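Lysyl-trna-dependent l-ysyl-phosphatidylgycerol synthase (Bacillus licheniformis, PDB 4V36) is the soluble domain of a synthase that transfers lysine from lysyl-tRNA to the membrane lipid phosphatidylglycerol, a probable contribution to bacterial resistance. Local coordinates at residues E9-D15 with G38-Y44; F22-K26 with G48-I52; Q59-G65 with Y90-Q96. All blocks are in the same frame, centred on the assembly; numbering follows the deposited sequence.

Contact 1. Residues E9-D15 with G38-Y44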
loop_
_atom_site.group_PDB
_atom_site.type_symbol
_atom_site.label_atom_id
_atom_site.label_comp_id
_atom_site.label_asym_id
_atom_site.label_seq_id
_atom_site.Cartn_x
_atom_site.Cartn_y
_atom_site.Cartn_z
ATOM N N GLU A 9 10.846 14.986 21.319
ATOM C CA GLU A 9 9.641 14.461 20.691
ATOM C C GLU A 9 9.672 12.935 20.622
ATOM O O GLU A 9 10.737 12.328 20.505
ATOM C CB GLU A 9 9.464 15.052 19.289
ATOM C CG GLU A 9 8.080 14.841 18.697
ATOM C CD GLU A 9 6.978 15.398 19.581
ATOM O OE1 GLU A 9 7.135 16.527 20.092
ATOM O OE2 GLU A 9 5.958 14.701 19.772
ATOM N N ILE A 10 8.492 12.327 20.698
ATOM C CA ILE A 10 8.355 10.875 20.708
ATOM C C ILE A 10 8.801 10.245 19.385
ATOM O O ILE A 10 8.596 10.815 18.312
ATOM C CB ILE A 10 6.890 10.468 21.016
ATOM C CG1 ILE A 10 6.748 8.949 21.139
ATOM C CG2 ILE A 10 5.938 11.027 19.965
ATOM C CD1 ILE A 10 5.345 8.495 21.481
ATOM N N GLY A 11 9.435 9.079 19.472
ATOM C CA GLY A 11 9.834 8.336 18.291
ATOM C C GLY A 11 11.227 8.669 17.797
ATOM O O GLY A 11 11.883 9.572 18.317
ATOM N N GLU A 12 11.677 7.934 16.784
ATOM C CA GLU A 12 12.992 8.148 16.194
ATOM C C GLU A 12 12.889 8.726 14.788
ATOM O O GLU A 12 11.873 8.564 14.112
ATOM C CB GLU A 12 13.784 6.839 16.147
ATOM C CG GLU A 12 13.985 6.163 17.490
ATOM C CD GLU A 12 14.759 4.864 17.369
ATOM O OE1 GLU A 12 15.226 4.553 16.251
ATOM O OE2 GLU A 12 14.901 4.154 18.387
ATOM N N GLU A 13 13.952 9.396 14.357
ATOM C CA GLU A 13 14.061 9.881 12.988
ATOM C C GLU A 13 14.169 8.686 12.045
ATOM O O GLU A 13 14.855 7.712 12.358
ATOM C CB GLU A 13 15.279 10.801 12.843
ATOM C CG GLU A 13 15.276 11.697 11.611
ATOM C CD GLU A 13 14.372 12.907 11.764
ATOM O OE1 GLU A 13 13.803 13.096 12.861
ATOM O OE2 GLU A 13 14.234 13.674 10.788
ATOM N N PRO A 14 13.479 8.745 10.894
ATOM C CA PRO A 14 13.531 7.647 9.921
ATOM C C PRO A 14 14.944 7.374 9.410
ATOM O O PRO A 14 15.555 8.242 8.787
ATOM C CB PRO A 14 12.624 8.138 8.785
ATOM C CG PRO A 14 12.498 9.616 8.988
ATOM C CD PRO A 14 12.561 9.812 10.465
ATOM N N ASP A 15 15.451 6.175 9.681
ATOM C CA ASP A 15 16.783 5.776 9.241
ATOM C C ASP A 15 16.714 4.536 8.352
ATOM O O ASP A 15 16.413 3.442 8.831
ATOM C CB ASP A 15 17.690 5.516 10.444
ATOM C CG ASP A 15 19.093 5.106 10.038
ATOM O OD1 ASP A 15 19.550 5.530 8.956
ATOM O OD2 ASP A 15 19.740 4.360 10.803
ATOM N N GLY A 38 10.655 8.000 4.107
ATOM C CA GLY A 38 11.237 8.973 5.014
ATOM C C GLY A 38 10.259 10.026 5.498
ATOM O O GLY A 38 10.664 11.103 5.936
ATOM N N ASP A 39 8.969 9.716 5.425
ATOM C CA ASP A 39 7.937 10.662 5.835
ATOM C C ASP A 39 7.192 10.176 7.074
ATOM O O ASP A 39 6.137 10.705 7.425
ATOM C CB ASP A 39 6.951 10.908 4.691
ATOM C CG ASP A 39 6.201 9.653 4.283
ATOM O OD1 ASP A 39 6.695 8.542 4.573
ATOM O OD2 ASP A 39 5.121 9.778 3.668
ATOM N N LYS A 40 7.746 9.162 7.729
ATOM C CA LYS A 40 7.166 8.627 8.955
ATOM C C LYS A 40 8.241 8.423 10.015
ATOM O O LYS A 40 9.359 8.014 9.704
ATOM C CB LYS A 40 6.444 7.308 8.679
ATOM C CG LYS A 40 5.152 7.458 7.894
ATOM C CD LYS A 40 4.602 6.107 7.478
ATOM C CE LYS A 40 5.514 5.434 6.466
ATOM N NZ LYS A 40 5.653 6.250 5.228
ATOM N N ARG A 41 7.899 8.716 11.267
ATOM C CA ARG A 41 8.818 8.490 12.376
ATOM C C ARG A 41 8.751 7.037 12.827
ATOM O O ARG A 41 7.742 6.362 12.626
ATOM C CB ARG A 41 8.503 9.428 13.544
ATOM C CG ARG A 41 8.660 10.903 13.212
ATOM C CD ARG A 41 8.516 11.771 14.452
ATOM N NE ARG A 41 9.544 11.478 15.448
ATOM C CZ ARG A 41 10.746 12.044 15.472
ATOM N NH1 ARG A 41 11.080 12.937 14.551
ATOM N NH2 ARG A 41 11.617 11.716 16.417
ATOM N N PHE A 42 9.832 6.557 13.432
ATOM C CA PHE A 42 9.907 5.165 13.856
ATOM C C PHE A 42 9.940 5.036 15.374
ATOM O O PHE A 42 10.512 5.877 16.068
ATOM C CB PHE A 42 11.139 4.487 13.252
ATOM C CG PHE A 42 11.101 4.382 11.753
ATOM C CD1 PHE A 42 9.894 4.378 11.074
ATOM C CD2 PHE A 42 12.274 4.284 11.024
ATOM C CE1 PHE A 42 9.858 4.281 9.697
ATOM C CE2 PHE A 42 12.245 4.187 9.648
ATOM C CZ PHE A 42 11.034 4.186 8.983
ATOM N N PHE A 43 9.318 3.978 15.884
ATOM C CA PHE A 43 9.358 3.677 17.309
ATOM C C PHE A 43 9.728 2.216 17.527
ATOM O O PHE A 43 8.886 1.328 17.402
ATOM C CB PHE A 43 8.013 3.989 17.971
ATOM C CG PHE A 43 8.020 3.819 19.466
ATOM C CD1 PHE A 43 8.383 4.870 20.293
ATOM C CD2 PHE A 43 7.665 2.611 20.045
ATOM C CE1 PHE A 43 8.391 4.717 21.668
ATOM C CE2 PHE A 43 7.673 2.452 21.419
ATOM C CZ PHE A 43 8.036 3.508 22.231
ATOM N N TYR A 44 10.994 1.972 17.845
ATOM C CA TYR A 44 11.458 0.619 18.121
ATOM C C TYR A 44 11.205 0.255 19.577
ATOM O O TYR A 44 11.375 1.085 20.471
ATOM C CB TYR A 44 12.946 0.479 17.793
ATOM C CG TYR A 44 13.257 0.558 16.315
ATOM C CD1 TYR A 44 13.255 -0.583 15.525
ATOM C CD2 TYR A 44 13.554 1.772 15.712
ATOM C CE1 TYR A 44 13.538 -0.516 14.173
ATOM C CE2 TYR A 44 13.838 1.849 14.361
ATOM C CZ TYR A 44 13.827 0.702 13.596
ATOM O OH TYR A 44 14.111 0.772 12.252
HETATM O O HOH W 1 15.291 3.190 11.784
#

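Contact 2. Residues F22-K26 with G48-I52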
loop_
_atom_site.group_PDB
_atom_site.type_symbol
_atom_site.label_atom_id
_atom_site.label_comp_id
_atom_site.label_asym_id
_atom_site.label_seq_id
_atom_site.Cartn_x
_atom_site.Cartn_y
_atom_site.Cartn_z
ATOM N N PHE A 22 16.485 -4.192 10.098
ATOM C CA PHE A 22 15.410 -4.695 10.945
ATOM C C PHE A 22 14.432 -5.578 10.175
ATOM O O PHE A 22 14.067 -6.659 10.636
ATOM C CB PHE A 22 14.655 -3.528 11.592
ATOM C CG PHE A 22 13.467 -3.951 12.415
ATOM C CD1 PHE A 22 13.623 -4.319 13.742
ATOM C CD2 PHE A 22 12.195 -3.974 11.864
ATOM C CE1 PHE A 22 12.535 -4.706 14.501
ATOM C CE2 PHE A 22 11.104 -4.362 12.619
ATOM C CZ PHE A 22 11.274 -4.728 13.939
ATOM N N LEU A 23 14.013 -5.112 9.003
ATOM C CA LEU A 23 12.974 -5.788 8.233
ATOM C C LEU A 23 13.407 -7.154 7.705
ATOM O O LEU A 23 12.568 -7.997 7.389
ATOM C CB LEU A 23 12.524 -4.904 7.067
ATOM C CG LEU A 23 11.719 -3.662 7.457
ATOM C CD1 LEU A 23 11.338 -2.853 6.227
ATOM C CD2 LEU A 23 10.484 -4.057 8.251
ATOM N N GLU A 24 14.714 -7.375 7.612
ATOM C CA GLU A 24 15.216 -8.646 7.107
ATOM C C GLU A 24 15.622 -9.586 8.240
ATOM O O GLU A 24 15.712 -10.797 8.046
ATOM C CB GLU A 24 16.396 -8.419 6.157
ATOM C CG GLU A 24 17.607 -7.762 6.798
ATOM C CD GLU A 24 18.736 -7.542 5.809
ATOM O OE1 GLU A 24 18.516 -7.753 4.597
ATOM O OE2 GLU A 24 19.844 -7.160 6.242
ATOM N N GLU A 25 15.855 -9.029 9.425
ATOM C CA GLU A 25 16.259 -9.838 10.572
ATOM C C GLU A 25 15.094 -10.098 11.523
ATOM O O GLU A 25 15.178 -10.965 12.392
ATOM C CB GLU A 25 17.408 -9.164 11.329
ATOM C CG GLU A 25 16.984 -7.976 12.180
ATOM C CD GLU A 25 18.155 -7.299 12.868
ATOM O OE1 GLU A 25 19.248 -7.901 12.915
ATOM O OE2 GLU A 25 17.981 -6.162 13.358
ATOM N N LYS A 26 14.010 -9.347 11.361
ATOM C CA LYS A 26 12.849 -9.493 12.234
ATOM C C LYS A 26 11.566 -9.720 11.439
ATOM O O LYS A 26 10.583 -10.238 11.965
ATOM C CB LYS A 26 12.693 -8.263 13.132
ATOM C CG LYS A 26 13.880 -7.995 14.044
ATOM C CD LYS A 26 14.123 -9.151 14.999
ATOM C CE LYS A 26 15.306 -8.873 15.912
ATOM N NZ LYS A 26 15.556 -9.996 16.858
ATOM N N GLY A 48 13.727 -4.587 20.915
ATOM C CA GLY A 48 14.449 -4.459 19.663
ATOM C C GLY A 48 13.972 -5.443 18.612
ATOM O O GLY A 48 14.656 -5.682 17.617
ATOM N N ASN A 49 12.793 -6.015 18.835
ATOM C CA ASN A 49 12.239 -7.007 17.921
ATOM C C ASN A 49 11.003 -6.507 17.177
ATOM O O ASN A 49 10.533 -7.155 16.242
ATOM C CB ASN A 49 11.894 -8.290 18.681
ATOM C CG ASN A 49 13.114 -8.964 19.279
ATOM O OD1 ASN A 49 14.163 -8.343 19.448
ATOM N ND2 ASN A 49 12.981 -10.243 19.607
ATOM N N ALA A 50 10.481 -5.358 17.593
ATOM C CA ALA A 50 9.260 -4.820 17.000
ATOM C C ALA A 50 9.395 -3.338 16.657
ATOM O O ALA A 50 10.212 -2.626 17.243
ATOM C CB ALA A 50 8.084 -5.040 17.934
ATOM N N LEU A 51 8.584 -2.877 15.708
ATOM C CA LEU A 51 8.674 -1.503 15.225
ATOM C C LEU A 51 7.315 -0.908 14.862
ATOM O O LEU A 51 6.502 -1.547 14.195
ATOM C CB LEU A 51 9.602 -1.437 14.010
ATOM C CG LEU A 51 9.637 -0.109 13.252
ATOM C CD1 LEU A 51 10.203 0.998 14.127
ATOM C CD2 LEU A 51 10.437 -0.247 11.969
ATOM N N ILE A 52 7.084 0.325 15.299
ATOM C CA ILE A 52 5.876 1.058 14.939
ATOM C C ILE A 52 6.214 2.296 14.113
ATOM O O ILE A 52 6.977 3.158 14.549
ATOM C CB ILE A 52 5.075 1.480 16.187
ATOM C CG1 ILE A 52 4.323 0.281 16.765
ATOM C CG2 ILE A 52 4.097 2.594 15.845
ATOM C CD1 ILE A 52 3.421 0.633 17.930
#

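Contact 3. Residues Q59-G65 with Y90-Q96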
loop_
_atom_site.group_PDB
_atom_site.type_symbol
_atom_site.label_atom_id
_atom_site.label_comp_id
_atom_site.label_asym_id
_atom_site.label_seq_id
_atom_site.Cartn_x
_atom_site.Cartn_y
_atom_site.Cartn_z
ATOM N N GLN A 59 -1.920 17.052 18.087
ATOM C CA GLN A 59 -1.809 16.262 19.307
ATOM C C GLN A 59 -2.269 14.829 19.065
ATOM O O GLN A 59 -2.655 14.126 19.998
ATOM C CB GLN A 59 -2.625 16.894 20.439
ATOM C CG GLN A 59 -2.092 18.233 20.934
ATOM C CD GLN A 59 -2.416 19.382 19.997
ATOM O OE1 GLN A 59 -3.481 19.414 19.380
ATOM N NE2 GLN A 59 -1.493 20.330 19.881
ATOM N N ARG A 60 -2.229 14.400 17.807
ATOM C CA ARG A 60 -2.687 13.063 17.443
ATOM C C ARG A 60 -1.672 12.327 16.573
ATOM O O ARG A 60 -1.184 12.865 15.580
ATOM C CB ARG A 60 -4.037 13.139 16.723
ATOM C CG ARG A 60 -5.115 13.857 17.523
ATOM C CD ARG A 60 -6.457 13.846 16.814
ATOM N NE ARG A 60 -7.433 14.683 17.506
ATOM C CZ ARG A 60 -8.726 14.727 17.208
ATOM N NH1 ARG A 60 -9.211 13.974 16.229
ATOM N NH2 ARG A 60 -9.538 15.521 17.893
ATOM N N LEU A 61 -1.358 11.092 16.957
ATOM C CA LEU A 61 -0.407 10.268 16.218
ATOM C C LEU A 61 -1.127 9.206 15.391
ATOM O O LEU A 61 -1.981 8.485 15.905
ATOM C CB LEU A 61 0.581 9.600 17.176
ATOM C CG LEU A 61 1.387 10.499 18.117
ATOM C CD1 LEU A 61 2.188 9.656 19.096
ATOM C CD2 LEU A 61 2.307 11.419 17.332
ATOM N N VAL A 62 -0.778 9.110 14.112
ATOM C CA VAL A 62 -1.383 8.115 13.232
ATOM C C VAL A 62 -0.387 7.019 12.867
ATOM O O VAL A 62 0.591 7.268 12.162
ATOM C CB VAL A 62 -1.922 8.754 11.937
ATOM C CG1 VAL A 62 -2.639 7.709 11.091
ATOM C CG2 VAL A 62 -2.855 9.909 12.263
ATOM N N VAL A 63 -0.644 5.808 13.348
ATOM C CA VAL A 63 0.214 4.662 13.062
ATOM C C VAL A 63 -0.189 3.996 11.750
ATOM O O VAL A 63 -1.374 3.798 11.485
ATOM C CB VAL A 63 0.160 3.623 14.200
ATOM C CG1 VAL A 63 1.023 2.413 13.871
ATOM C CG2 VAL A 63 0.596 4.251 15.513
ATOM N N LEU A 64 0.801 3.656 10.928
ATOM C CA LEU A 64 0.540 2.983 9.662
ATOM C C LEU A 64 0.618 1.465 9.809
ATOM O O LEU A 64 1.706 0.891 9.859
ATOM C CB LEU A 64 1.523 3.455 8.589
ATOM C CG LEU A 64 1.306 2.875 7.189
ATOM C CD1 LEU A 64 -0.076 3.241 6.671
ATOM C CD2 LEU A 64 2.383 3.352 6.230
ATOM N N GLY A 65 -0.543 0.822 9.886
ATOM C CA GLY A 65 -0.616 -0.626 9.951
ATOM C C GLY A 65 -0.242 -1.210 11.299
ATOM O O GLY A 65 -0.053 -0.486 12.276
ATOM N N TYR A 90 -0.956 12.656 23.880
ATOM C CA TYR A 90 -1.321 12.494 22.476
ATOM C C TYR A 90 -2.360 11.396 22.285
ATOM O O TYR A 90 -2.339 10.378 22.976
ATOM C CB TYR A 90 -0.084 12.180 21.628
ATOM C CG TYR A 90 0.912 13.314 21.529
ATOM C CD1 TYR A 90 0.561 14.610 21.882
ATOM C CD2 TYR A 90 2.206 13.086 21.075
ATOM C CE1 TYR A 90 1.470 15.649 21.791
ATOM C CE2 TYR A 90 3.121 14.117 20.981
ATOM C CZ TYR A 90 2.749 15.396 21.339
ATOM O OH TYR A 90 3.658 16.425 21.247
ATOM N N LEU A 91 -3.269 11.611 21.340
ATOM C CA LEU A 91 -4.223 10.585 20.945
ATOM C C LEU A 91 -3.602 9.721 19.854
ATOM O O LEU A 91 -2.978 10.238 18.929
ATOM C CB LEU A 91 -5.530 11.215 20.457
ATOM C CG LEU A 91 -6.642 10.256 20.025
ATOM C CD1 LEU A 91 -7.147 9.443 21.207
ATOM C CD2 LEU A 91 -7.782 11.015 19.360
ATOM N N VAL A 92 -3.764 8.408 19.961
ATOM C CA VAL A 92 -3.139 7.501 19.004
ATOM C C VAL A 92 -4.163 6.815 18.107
ATOM O O VAL A 92 -5.142 6.241 18.585
ATOM C CB VAL A 92 -2.300 6.428 19.716
ATOM C CG1 VAL A 92 -1.683 5.477 18.702
ATOM C CG2 VAL A 92 -1.222 7.079 20.558
ATOM N N ILE A 93 -3.922 6.884 16.802
ATOM C CA ILE A 93 -4.790 6.258 15.814
ATOM C C ILE A 93 -4.013 5.209 15.020
ATOM O O ILE A 93 -2.867 5.437 14.637
ATOM C CB ILE A 93 -5.380 7.304 14.848
ATOM C CG1 ILE A 93 -6.007 8.461 15.630
ATOM C CG2 ILE A 93 -6.396 6.665 13.917
ATOM C CD1 ILE A 93 -6.341 9.667 14.779
ATOM N N PHE A 94 -4.635 4.057 14.788
ATOM C CA PHE A 94 -4.014 3.006 13.990
ATOM C C PHE A 94 -4.730 2.865 12.649
ATOM O O PHE A 94 -5.941 2.655 12.600
ATOM C CB PHE A 94 -4.024 1.675 14.745
ATOM C CG PHE A 94 -3.200 1.686 16.004
ATOM C CD1 PHE A 94 -3.755 2.083 17.209
ATOM C CD2 PHE A 94 -1.870 1.304 15.978
ATOM C CE1 PHE A 94 -2.998 2.096 18.366
ATOM C CE2 PHE A 94 -1.108 1.315 17.132
ATOM C CZ PHE A 94 -1.673 1.713 18.328
ATOM N N TYR A 95 -3.971 2.977 11.564
ATOM C CA TYR A 95 -4.551 2.980 10.228
ATOM C C TYR A 95 -4.168 1.740 9.422
ATOM O O TYR A 95 -2.990 1.403 9.303
ATOM C CB TYR A 95 -4.128 4.247 9.483
ATOM C CG TYR A 95 -4.606 4.312 8.054
ATOM C CD1 TYR A 95 -5.957 4.429 7.755
ATOM C CD2 TYR A 95 -3.703 4.271 7.000
ATOM C CE1 TYR A 95 -6.396 4.492 6.446
ATOM C CE2 TYR A 95 -4.132 4.337 5.689
ATOM C CZ TYR A 95 -5.478 4.446 5.416
ATOM O OH TYR A 95 -5.906 4.508 4.111
ATOM N N GLN A 96 -5.182 1.077 8.870
ATOM C CA GLN A 96 -5.021 -0.140 8.071
ATOM C C GLN A 96 -4.363 -1.284 8.837
ATOM O O GLN A 96 -3.330 -1.810 8.422
ATOM C CB GLN A 96 -4.225 0.147 6.793
ATOM C CG GLN A 96 -4.994 0.936 5.748
ATOM C CD GLN A 96 -4.378 0.830 4.367
ATOM O OE1 GLN A 96 -3.698 -0.146 4.051
ATOM N NE2 GLN A 96 -4.614 1.838 3.535
#

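Contact 1. Residues E9-D15 with G38-Y44
Two backbone hydrogen bonds join E12 to F42: E12 N donates to F42 O at a very short 2.5 Å, and F42 N returns a bond to E12 O at 2.9 Å. They make a single antiparallel, hydrogen-bonded bridge, with the two CA atoms 4.9 Å apart. R41 holds the chain on both sides of E12. Its NE donates to I10 O (3.1 Å) and its NH2, more weakly, to G11 O (2.9 Å), while NH1 meets E13 OE1 at 3.2 Å in a salt bridge with a weak hydrogen bond. Arginine suits the spot because one flat guanidinium can serve two carbonyls and a carboxylate at once. G11 has a phi of 91°, and a CB there would be jammed against the carbonyl oxygen of I10, besides coming within 3.4 Å of R41 NE. The E12 carboxylate approaches the edge of the Y44 ring, OE1 lying 3.3 Å from CD2, but its stronger partner is K18, in a salt bridge. A water links D15 O (3.2 Å) to Y44 OH (2.7 Å). Packing completes the join: P14 CB lies over one face of the F42 ring, 4.1 Å from CE2, the compact, conformationally restricted proline ring offering an apolar surface, and I10 CG1 reaches F43 CD1 at 4.5 Å. Just beyond, D15 is the N-cap of helix 16-25, its side chain weakly hydrogen-bonded to K18 N. The arrangement is that of an extended N-terminal segment laid by an isolated beta bridge along 41-44, one of the two edge strands of the mixed sheet.

Contact 2. Residues F22-K26 with G48-I52
Here the end of helix 16-25 packs against the start of strand 50-57, a helix-on-sheet contact in a domain of the acetyltransferase clan. F22 carries most of it. Its CA-to-CB bond points toward the strand, chi1 near 176° (t) carries the ring on to it, and chi2 of 86° sets the ring so that CE2 comes 3.6 Å from L51 CB, while CZ comes 3.4 Å from N49 O and 3.6 Å from A50 C. A large, flat aromatic suits this place, since it can touch both the backbone and the side chain of the strand; its ring also meets Y44 edge-to-face. L51 answers with chi1 t and chi2 p, its CA-to-CB bond directed toward the helix, and its side chain also packs on F42 and Y44. The CA-to-CB bond of A50 points away, following the alternation of a strand, and its methyl packs on V77 of helix 74-87. G48, at phi 80°, takes a backbone conformation that glycine adopts easily; N49 follows, and the strand begins at A50.

K26 is the first residue to leave helical angles, although its N still donates to F22 O at 2.8 Å. Its chi1 and chi2 are both m, then chi3 and chi4 are t, so the chain bends near its root and runs on straight beside the loop. Lysine fits this partly exposed margin: its methylenes pack while the charged end lies at the rim. Near the end of that side chain, K26 CE lies 3.7 Å from G48 O.

Contact 3. Residues Q59-G65 with Y90-Q96
Strands 60-64 and 91-95 run parallel, their axes 4.5 Å apart at closest and crossing at -23°, the ordinary twist of neighbouring parallel strands. Six backbone hydrogen bonds zip them together, the first L91 N to Q59 O (2.9 Å), the last G65 N to Y95 O (2.6 Å). On one face, the short, branched V63 sits between V92 and F94: its CB touches F94 CD2 at 3.6 Å and its CG2 meets V92 CG1 at 4.1 Å. L61 CD1 abuts the edge of the Y90 ring, 4.0 Å from CD2. On the other face, V62 fits between I93 and Y95, with CG2 4.3 Å from I93 CD1 and CG1 4.1 Å from Y95 CB; L64 CD1 meets the Y95 ring edge, 3.8 Å from CD2. At the surface end, R60 lays its guanidinium over L91 CD2. This is a beta-alpha-beta unit: connecting helix 74-87 covers V63 and V92, helix 319-330 covers I93 and Y95, and strands 50-57 and 305-313 flank the pair.

All three contacts belong to one end of the same mixed sheet, where strands 41-44, 50-57, 60-69 and 91-97 lie side by side in that order. Contacts 1 and 2 interleave along the chain, and their centres are 14 Å apart; F43 N and I52 O, 2.8 Å apart, join their neighbouring strands. Contact 3 follows both in sequence, 13 Å from contact 1 and 19 Å from contact 2 between centres. It meets the latter through I52 CG2 and V63 CG1 at 3.7 Å. Contacts 1 and 2 attach the N-terminal segment and helix 16-25 to the sheet, and contact 3 builds its next strand pair; the side chains of K40 and Q96 each lie about 11 Å from the bound lysine amide.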